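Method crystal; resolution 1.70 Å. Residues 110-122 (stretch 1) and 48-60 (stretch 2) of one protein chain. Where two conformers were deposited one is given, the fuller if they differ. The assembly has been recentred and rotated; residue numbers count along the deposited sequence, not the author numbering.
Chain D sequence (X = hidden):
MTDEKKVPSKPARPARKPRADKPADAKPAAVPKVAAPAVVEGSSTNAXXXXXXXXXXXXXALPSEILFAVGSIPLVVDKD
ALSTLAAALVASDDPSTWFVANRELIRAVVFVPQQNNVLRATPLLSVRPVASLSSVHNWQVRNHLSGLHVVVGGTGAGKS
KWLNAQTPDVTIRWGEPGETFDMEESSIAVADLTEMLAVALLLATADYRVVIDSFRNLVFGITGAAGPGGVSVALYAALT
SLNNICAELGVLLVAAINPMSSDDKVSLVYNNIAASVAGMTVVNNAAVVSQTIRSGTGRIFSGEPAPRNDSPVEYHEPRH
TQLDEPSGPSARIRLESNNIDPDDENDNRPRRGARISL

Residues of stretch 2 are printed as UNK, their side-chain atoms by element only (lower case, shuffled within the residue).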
# COMPACT_ATOMS: atom_id res chain seq x y z
N VAL D 110 -18.07 13.63 -22.35
CA VAL D 110 -16.92 12.97 -21.69
C VAL D 110 -17.50 12.37 -20.44
O VAL D 110 -18.19 13.09 -19.67
CB VAL D 110 -15.74 13.91 -21.35
CG1 VAL D 110 -14.64 13.17 -20.56
CG2 VAL D 110 -15.16 14.56 -22.62
N PHE D 111 -17.25 11.09 -20.21
CA PHE D 111 -17.80 10.46 -19.01
C PHE D 111 -16.94 9.32 -18.56
O PHE D 111 -16.16 8.76 -19.36
CB PHE D 111 -19.26 9.95 -19.27
CG PHE D 111 -19.38 8.93 -20.39
CD1 PHE D 111 -19.55 9.34 -21.72
CD2 PHE D 111 -19.30 7.57 -20.13
CE1 PHE D 111 -19.64 8.40 -22.76
CE2 PHE D 111 -19.36 6.62 -21.16
CZ PHE D 111 -19.54 7.05 -22.48
N VAL D 112 -17.09 8.95 -17.29
CA VAL D 112 -16.47 7.72 -16.79
C VAL D 112 -17.40 6.54 -17.16
O VAL D 112 -18.56 6.50 -16.68
CB VAL D 112 -16.24 7.77 -15.26
CG1 VAL D 112 -15.65 6.43 -14.76
CG2 VAL D 112 -15.31 8.94 -14.92
N PRO D 113 -16.93 5.57 -17.98
CA PRO D 113 -17.79 4.40 -18.31
C PRO D 113 -17.93 3.57 -17.05
O PRO D 113 -16.94 3.38 -16.31
CB PRO D 113 -17.03 3.68 -19.43
CG PRO D 113 -15.54 4.02 -19.14
CD PRO D 113 -15.60 5.47 -18.61
N GLN D 114 -19.16 3.10 -16.78
CA GLN D 114 -19.41 2.46 -15.48
C GLN D 114 -19.37 0.93 -15.47
O GLN D 114 -19.60 0.32 -14.41
CB GLN D 114 -20.73 2.98 -14.90
CG GLN D 114 -20.64 4.51 -14.52
CD GLN D 114 -19.50 4.85 -13.56
OE1 GLN D 114 -19.10 4.05 -12.70
NE2 GLN D 114 -18.97 6.04 -13.64
N GLN D 115 -18.92 0.33 -16.59
CA GLN D 115 -18.66 -1.11 -16.60
C GLN D 115 -17.61 -1.42 -15.51
O GLN D 115 -16.56 -0.74 -15.44
CB GLN D 115 -18.08 -1.49 -17.98
CG GLN D 115 -17.34 -2.85 -18.04
CD GLN D 115 -18.17 -4.11 -17.95
OE1 GLN D 115 -17.59 -5.19 -17.88
NE2 GLN D 115 -19.52 -4.04 -17.96
N ASN D 116 -17.85 -2.44 -14.72
CA ASN D 116 -16.85 -2.85 -13.72
C ASN D 116 -15.53 -3.25 -14.42
O ASN D 116 -15.56 -3.94 -15.45
CB ASN D 116 -17.38 -4.06 -12.93
CG ASN D 116 -16.44 -4.53 -11.85
OD1 ASN D 116 -16.05 -3.76 -10.97
ND2 ASN D 116 -16.01 -5.77 -11.95
N ASN D 117 -14.35 -2.80 -13.86
CA ASN D 117 -13.04 -3.20 -14.44
C ASN D 117 -13.00 -2.98 -15.95
O ASN D 117 -12.54 -3.84 -16.71
CB ASN D 117 -12.81 -4.69 -14.15
CG ASN D 117 -12.59 -4.99 -12.70
OD1 ASN D 117 -12.23 -4.10 -11.93
ND2 ASN D 117 -12.74 -6.25 -12.33
N VAL D 118 -13.48 -1.82 -16.39
CA VAL D 118 -13.61 -1.51 -17.82
C VAL D 118 -12.25 -1.50 -18.58
O VAL D 118 -12.24 -1.76 -19.78
CB VAL D 118 -14.37 -0.18 -18.01
CG1 VAL D 118 -13.53 1.02 -17.57
CG2 VAL D 118 -14.86 -0.03 -19.45
N LEU D 119 -11.14 -1.22 -17.90
CA LEU D 119 -9.86 -1.20 -18.63
C LEU D 119 -9.15 -2.57 -18.73
O LEU D 119 -8.02 -2.65 -19.25
CB LEU D 119 -8.89 -0.22 -17.89
CG LEU D 119 -9.34 1.25 -17.91
CD1 LEU D 119 -8.40 2.11 -17.04
CD2 LEU D 119 -9.36 1.81 -19.34
N ARG D 120 -9.82 -3.65 -18.28
CA ARG D 120 -9.19 -4.98 -18.17
C ARG D 120 -8.66 -5.56 -19.51
O ARG D 120 -7.74 -6.41 -19.48
CB ARG D 120 -10.18 -5.97 -17.54
CG ARG D 120 -11.42 -6.25 -18.43
CD ARG D 120 -12.33 -7.20 -17.66
NE ARG D 120 -13.55 -7.54 -18.38
CZ ARG D 120 -14.67 -6.82 -18.29
NH1 ARG D 120 -14.70 -5.71 -17.56
NH2 ARG D 120 -15.78 -7.22 -18.91
N ALA D 121 -9.22 -5.15 -20.65
CA ALA D 121 -8.79 -5.72 -21.93
C ALA D 121 -7.76 -4.82 -22.63
O ALA D 121 -7.29 -5.18 -23.70
CB ALA D 121 -10.00 -5.90 -22.85
N THR D 122 -7.46 -3.66 -22.04
CA THR D 122 -6.56 -2.65 -22.61
C THR D 122 -5.55 -2.20 -21.58
O THR D 122 -5.61 -1.04 -21.11
CB THR D 122 -7.40 -1.42 -23.09
OG1 THR D 122 -8.19 -0.94 -21.99
CG2 THR D 122 -8.29 -1.74 -24.30
N UNK D 48 -24.75 -10.24 -21.27
CA UNK D 48 -25.67 -9.20 -21.76
C UNK D 48 -25.21 -7.79 -21.34
O UNK D 48 -25.27 -6.85 -22.14
c UNK D 48 -27.09 -9.45 -21.27
N UNK D 49 -24.69 -7.64 -20.10
CA UNK D 49 -24.23 -6.33 -19.62
C UNK D 49 -22.98 -5.92 -20.36
O UNK D 49 -22.85 -4.78 -20.76
c UNK D 49 -23.94 -6.40 -18.12
N UNK D 50 -22.05 -6.87 -20.57
CA UNK D 50 -20.76 -6.58 -21.19
C UNK D 50 -20.93 -6.22 -22.67
O UNK D 50 -20.18 -5.39 -23.20
c UNK D 50 -19.46 -7.96 -19.48
c UNK D 50 -18.56 -7.73 -21.81
c UNK D 50 -19.83 -7.80 -20.96
N UNK D 51 -21.95 -6.78 -23.36
CA UNK D 51 -22.19 -6.51 -24.78
C UNK D 51 -22.67 -5.07 -25.04
O UNK D 51 -22.60 -4.62 -26.17
c UNK D 51 -23.86 -9.55 -28.27
n UNK D 51 -24.88 -10.53 -28.73
c UNK D 51 -23.87 -9.41 -26.78
c UNK D 51 -22.73 -8.50 -26.32
c UNK D 51 -23.25 -7.49 -25.33
N UNK D 52 -23.18 -4.38 -24.00
CA UNK D 52 -23.68 -3.01 -24.15
C UNK D 52 -22.56 -2.01 -24.46
O UNK D 52 -21.38 -2.33 -24.28
c UNK D 52 -25.73 -3.41 -22.72
c UNK D 52 -24.46 -2.58 -22.89
c UNK D 52 -27.89 -3.65 -21.49
c UNK D 52 -26.58 -2.90 -21.58
n UNK D 52 -28.67 -3.22 -20.29
N UNK D 53 -22.93 -0.83 -24.96
CA UNK D 53 -21.97 0.21 -25.28
C UNK D 53 -21.31 0.71 -24.01
O UNK D 53 -21.84 0.49 -22.90
o UNK D 53 -23.57 2.01 -25.07
c UNK D 53 -22.66 1.38 -25.96
N UNK D 54 -20.21 1.45 -24.16
CA UNK D 54 -19.53 2.02 -22.97
C UNK D 54 -20.48 3.00 -22.24
O UNK D 54 -20.50 3.00 -21.00
c UNK D 54 -18.25 2.73 -23.37
c UNK D 54 -16.45 1.12 -22.57
c UNK D 54 -16.06 2.45 -24.63
c UNK D 54 -17.14 1.74 -23.81
N UNK D 55 -21.27 3.80 -22.98
CA UNK D 55 -22.19 4.72 -22.30
C UNK D 55 -23.29 3.99 -21.54
O UNK D 55 -23.85 4.54 -20.57
n UNK D 55 -27.01 7.78 -22.68
n UNK D 55 -25.24 7.14 -24.00
c UNK D 55 -24.55 6.28 -24.97
n UNK D 55 -27.16 5.88 -23.94
c UNK D 55 -23.73 5.16 -24.33
c UNK D 55 -26.47 6.93 -23.54
c UNK D 55 -22.81 5.73 -23.28
N UNK D 56 -23.60 2.78 -21.95
CA UNK D 56 -24.66 2.00 -21.31
C UNK D 56 -24.11 0.97 -20.29
O UNK D 56 -24.83 0.04 -19.90
c UNK D 56 -25.51 1.28 -22.36
c UNK D 56 -26.37 2.20 -23.23
o UNK D 56 -26.83 1.74 -24.28
o UNK D 56 -26.57 3.37 -22.86
N UNK D 57 -22.89 1.17 -19.84
CA UNK D 57 -22.35 0.31 -18.78
C UNK D 57 -21.66 -0.97 -19.22
O UNK D 57 -21.29 -1.79 -18.38
N UNK D 58 -21.49 -1.16 -20.53
CA UNK D 58 -20.80 -2.35 -21.05
C UNK D 58 -19.39 -2.09 -21.54
O UNK D 58 -18.77 -1.07 -21.19
N UNK D 59 -18.86 -3.03 -22.36
CA UNK D 59 -17.47 -2.93 -22.86
C UNK D 59 -17.38 -2.65 -24.34
O UNK D 59 -16.27 -2.46 -24.85
c UNK D 59 -16.37 -4.65 -21.26
c UNK D 59 -13.59 -4.57 -21.42
c UNK D 59 -16.73 -4.29 -22.67
s UNK D 59 -14.96 -3.68 -20.73
N UNK D 60 -18.49 -2.71 -25.06
CA UNK D 60 -18.43 -2.61 -26.51
C UNK D 60 -18.42 -1.16 -26.96
O UNK D 60 -19.45 -0.51 -26.94
c UNK D 60 -19.61 -3.37 -27.12
o UNK D 60 -19.60 -4.68 -26.54
c UNK D 60 -19.53 -3.47 -28.66
O HOH W 1 -19.15 1.15 -19.45
O HOH W 2 -21.43 3.97 -18.24

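Position 48 carries one carbon, beyond reach of stretch 1: Ala-48. Position 49 also has a single carbon; its CB lies 5.0 Å from Gln-115 NE2, too far for a close contact: Ala-49. At position 50 one carbon carries two more, a beta-branched hydrocarbon; one tip lies 3.7 Å from Gln-115 OE1 and 3.8 Å from Arg-120 NH2, at the edge of the guanidinium. This is Val-50.

Positions 51 and 52 each hold four carbons in a row ending in nitrogen, exposed and touching nothing on stretch 1: Lys-51 and Lys-52. Position 53 has one carbon and one oxygen, Ser-53; its OG accepts a hydrogen bond from the backbone N of position 56 (3.2 Å), holding the local turn rather than the contact.

Position 54 shows four carbons forked at the second, with one tip 3.7 Å from Val-118 CG2 and 4.1 Å from Pro-113 CB: Leu-54, packing through CD2. Position 55 has three carbons, a nitrogen, and a carbon bearing two more nitrogens. Its CB sits 3.6 Å from Phe-111 CZ while the charged end leads away, so the near end of the chain makes the contact: Arg-55. Position 56 has two carbons, the second carrying two oxygens, pointing away: Asp-56, whose OD1 forms a salt bridge with Arg-55 NH1 at 2.8 Å.

Positions 57 and 58 have no side-chain atoms. At position 57, phi is 88° and a CB would jam against the preceding carbonyl; at position 58, an ideal CB on that residue would come 2.2 Å from Lys-52 O. Both are glycine, Gly-57 and Gly-58. Position 59 is unbranched, two carbons, sulfur, carbon; the sulfur lies 3.5 Å from Val-118 O and over one face of the Arg-120 guanidinium, and the last carbon 4.1 Å from Ala-121 CB. Met-59 has the largest covered area here. Position 60, one carbon bearing an oxygen and a carbon, is out of reach: Thr-60.

The contact works by pairing a few exact polar links with apolar packing. Gln-115 NE2 donates to Gly-57 O at 2.9 Å, the one direct hydrogen bond across, while Arg-120 NH1 and NH2 grip Gln-115 OE1 at 3.0 and 2.9 Å, bracing the amide. Water 1 accepts from Gln-115 N (3.0 Å) and donates to Leu-54 O and Gly-58 O (both 2.8 Å), extending the backbone link; a second water accepts from Gln-114 N at 2.8 Å and lies 3.1 Å from Leu-54 O. Alongside, Val-118 meets both Leu-54 and Met-59. The rule is economical: one braced amide, bridging water, and hydrocarbon packed beside them.

Stretch 2, residues 48-60: AAVKKSLRDGGMT
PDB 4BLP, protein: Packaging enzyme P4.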